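Local coordinates for VAO-type flavoprotein oxidase VAO615 (Myceliophthora thermophila, PDB 6F72) that probably works as an oxidoreductase of unidentified substrate, whose bicovalently bound FAD reacts rapidly with molecular oxygen once reduced, at residues P223-G226 against G230-Q233. Sequence-based numbering, arbitrary orientation.
Sequences PTVG and GYTQ. With FAD (flavin-adenine dinucleotide), chain E.
V225 and Y231 meet next to the FAD, their side chains crossing at about a right angle: CG1 of V225 lies 3.7 Å from CB of Y231. With CG1 anti to the backbone N (chi1 166°), the valine has its other branch on the flavin, CG2 standing 3.5 Å from C9A. The carbonyl O of G226 comes within 3.3 Å of the Y231 CB, oblique to the ring. Beyond CB, the phenol leads away from 223-226; CD1 passes 3.4 Å from the ribityl O2' and CE1 3.6 Å from the pyrimidine O2, with N1 in plane at the ring's edge. Two backbone amides hold one phosphate: G226 N donates a bent hydrogen bond to O1P (2.7 Å, 141° at the hydrogen), and G230 N, in the first turn of helix 227-233, a straighter one to O2P (3.1 Å, 161°). Further out, the Y231 hydroxyl is hydrogen-bonded to H237 O, and T224 OG1 to NE2 of H157, itself covalently linked to the flavin. Replacing Y231 by an alanine would keep CB against V225 but is likely to open a gap beside O2' and the flavin pyrimidine and leave H237 O without its hydroxyl partner. In this PCMH-type FAD domain, the glycines leave room for the cofactor, since a CB on either would clash with it, while the amides and helix start probably offset the pyrophosphate's negative charge.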
loop_
_atom_site.group_PDB
_atom_site.type_symbol
_atom_site.label_atom_id
_atom_site.label_comp_id
_atom_site.label_asym_id
_atom_site.label_seq_id
_atom_site.Cartn_x
_atom_site.Cartn_y
_atom_site.Cartn_z
ATOM N N PRO A 223 6.462 -8.066 0.144
ATOM C CA PRO A 223 5.768 -9.337 0.485
ATOM C C PRO A 223 4.825 -9.300 1.682
ATOM O O PRO A 223 3.846 -10.048 1.703
ATOM C CB PRO A 223 6.913 -10.324 0.728
ATOM C CG PRO A 223 8.098 -9.724 0.050
ATOM C CD PRO A 223 7.930 -8.234 0.173
ATOM N N THR A 224 5.109 -8.435 2.655
ATOM C CA THR A 224 4.328 -8.330 3.899
ATOM C C THR A 224 3.033 -7.518 3.737
ATOM O O THR A 224 2.209 -7.466 4.652
ATOM C CB THR A 224 5.173 -7.720 5.061
ATOM O OG1 THR A 224 5.532 -6.356 4.748
ATOM C CG2 THR A 224 6.427 -8.565 5.339
ATOM N N VAL A 225 2.863 -6.879 2.579
ATOM C CA VAL A 225 1.658 -6.079 2.277
ATOM C C VAL A 225 0.387 -6.938 2.249
ATOM O O VAL A 225 0.409 -8.038 1.710
ATOM C CB VAL A 225 1.843 -5.288 0.965
ATOM C CG1 VAL A 225 0.523 -4.733 0.443
ATOM C CG2 VAL A 225 2.842 -4.162 1.216
ATOM N N GLY A 226 -0.688 -6.434 2.863
ATOM C CA GLY A 226 -1.959 -7.146 2.913
ATOM C C GLY A 226 -2.730 -7.039 1.599
ATOM O O GLY A 226 -3.320 -5.983 1.309
ATOM N N GLY A 230 -5.875 -2.608 2.161
ATOM C CA GLY A 230 -5.765 -1.326 1.463
ATOM C C GLY A 230 -5.097 -1.425 0.114
ATOM O O GLY A 230 -5.315 -0.562 -0.737
ATOM N N TYR A 231 -4.288 -2.469 -0.075
ATOM C CA TYR A 231 -3.630 -2.761 -1.347
ATOM C C TYR A 231 -4.620 -2.913 -2.539
ATOM O O TYR A 231 -4.609 -2.092 -3.470
ATOM C CB TYR A 231 -2.713 -3.992 -1.221
ATOM C CG TYR A 231 -2.122 -4.406 -2.548
ATOM C CD1 TYR A 231 -0.998 -3.745 -3.075
ATOM C CD2 TYR A 231 -2.728 -5.424 -3.321
ATOM C CE1 TYR A 231 -0.474 -4.110 -4.313
ATOM C CE2 TYR A 231 -2.209 -5.798 -4.544
ATOM C CZ TYR A 231 -1.105 -5.133 -5.051
ATOM O OH TYR A 231 -0.608 -5.509 -6.273
ATOM N N THR A 232 -5.483 -3.930 -2.490
ATOM C CA THR A 232 -6.439 -4.146 -3.572
ATOM C C THR A 232 -7.526 -3.076 -3.517
ATOM O O THR A 232 -7.921 -2.555 -4.546
ATOM C CB THR A 232 -7.039 -5.581 -3.594
ATOM O OG1 THR A 232 -6.006 -6.539 -3.856
ATOM C CG2 THR A 232 -8.031 -5.704 -4.699
ATOM N N GLN A 233 -7.987 -2.739 -2.318
ATOM C CA GLN A 233 -9.064 -1.755 -2.165
ATOM C C GLN A 233 -8.711 -0.365 -2.706
ATOM O O GLN A 233 -9.587 0.351 -3.198
ATOM C CB GLN A 233 -9.499 -1.674 -0.701
ATOM C CG GLN A 233 -10.330 -2.890 -0.265
ATOM C CD GLN A 233 -10.635 -2.924 1.217
ATOM O OE1 GLN A 233 -11.287 -2.017 1.744
ATOM N NE2 GLN A 233 -10.218 -4.007 1.893
HETATM P PA FAD E . -3.129 -1.362 6.470
HETATM O O1A FAD E . -2.404 -0.133 6.956
HETATM O O2A FAD E . -3.446 -2.402 7.508
HETATM O O5B FAD E . -4.477 -0.890 5.734
HETATM C C5B FAD E . -4.501 0.222 4.839
HETATM C C4B FAD E . -5.890 0.845 4.761
HETATM O O4B FAD E . -6.840 -0.149 4.367
HETATM C C3B FAD E . -6.400 1.418 6.069
HETATM O O3B FAD E . -7.170 2.581 5.740
HETATM C C2B FAD E . -7.318 0.346 6.632
HETATM O O2B FAD E . -8.366 0.905 7.428
HETATM C C1B FAD E . -7.858 -0.307 5.370
HETATM N N9A FAD E . -8.140 -1.757 5.495
HETATM C C8A FAD E . -7.218 -2.743 5.476
HETATM N N7A FAD E . -7.814 -3.958 5.568
HETATM C C5A FAD E . -9.138 -3.750 5.638
HETATM C C6A FAD E . -10.340 -4.606 5.750
HETATM N N6A FAD E . -10.202 -5.949 5.816
HETATM N N1A FAD E . -11.551 -4.004 5.799
HETATM C C2A FAD E . -11.694 -2.662 5.741
HETATM N N3A FAD E . -10.636 -1.820 5.630
HETATM C C4A FAD E . -9.358 -2.297 5.577
HETATM N N1 FAD E . 1.408 -0.687 -3.039
HETATM C C2 FAD E . 1.440 -1.024 -4.353
HETATM O O2 FAD E . 0.463 -0.728 -5.081
HETATM N N3 FAD E . 2.497 -1.667 -4.897
HETATM C C4 FAD E . 3.593 -2.014 -4.204
HETATM O O4 FAD E . 4.550 -2.607 -4.752
HETATM C C4X FAD E . 3.625 -1.689 -2.760
HETATM N N5 FAD E . 4.682 -2.014 -1.985
HETATM C C5X FAD E . 4.712 -1.708 -0.655
HETATM C C6 FAD E . 5.825 -2.061 0.138
HETATM C C7 FAD E . 5.825 -1.735 1.512
HETATM C C7M FAD E . 7.035 -2.115 2.346
HETATM C C8 FAD E . 4.643 -1.029 2.130
HETATM C C8M FAD E . 4.504 -0.723 3.614
HETATM C C9 FAD E . 3.556 -0.694 1.328
HETATM C C9A FAD E . 3.541 -1.000 -0.036
HETATM N N10 FAD E . 2.418 -0.670 -0.832
HETATM C C10 FAD E . 2.438 -0.986 -2.207
HETATM C "C1'" FAD E . 1.298 0.064 -0.247
HETATM C "C2'" FAD E . 0.022 -0.669 0.038
HETATM O "O2'" FAD E . -0.631 -0.901 -1.208
HETATM C "C3'" FAD E . -0.797 0.278 0.909
HETATM O "O3'" FAD E . -0.006 0.785 2.006
HETATM C "C4'" FAD E . -2.050 -0.403 1.439
HETATM O "O4'" FAD E . -2.901 0.573 2.043
HETATM C "C5'" FAD E . -1.711 -1.543 2.402
HETATM O "O5'" FAD E . -2.884 -2.104 2.969
HETATM P P FAD E . -2.758 -3.090 4.231
HETATM O O1P FAD E . -1.700 -4.115 3.938
HETATM O O2P FAD E . -4.176 -3.483 4.576
HETATM O O3P FAD E . -2.209 -2.084 5.369
#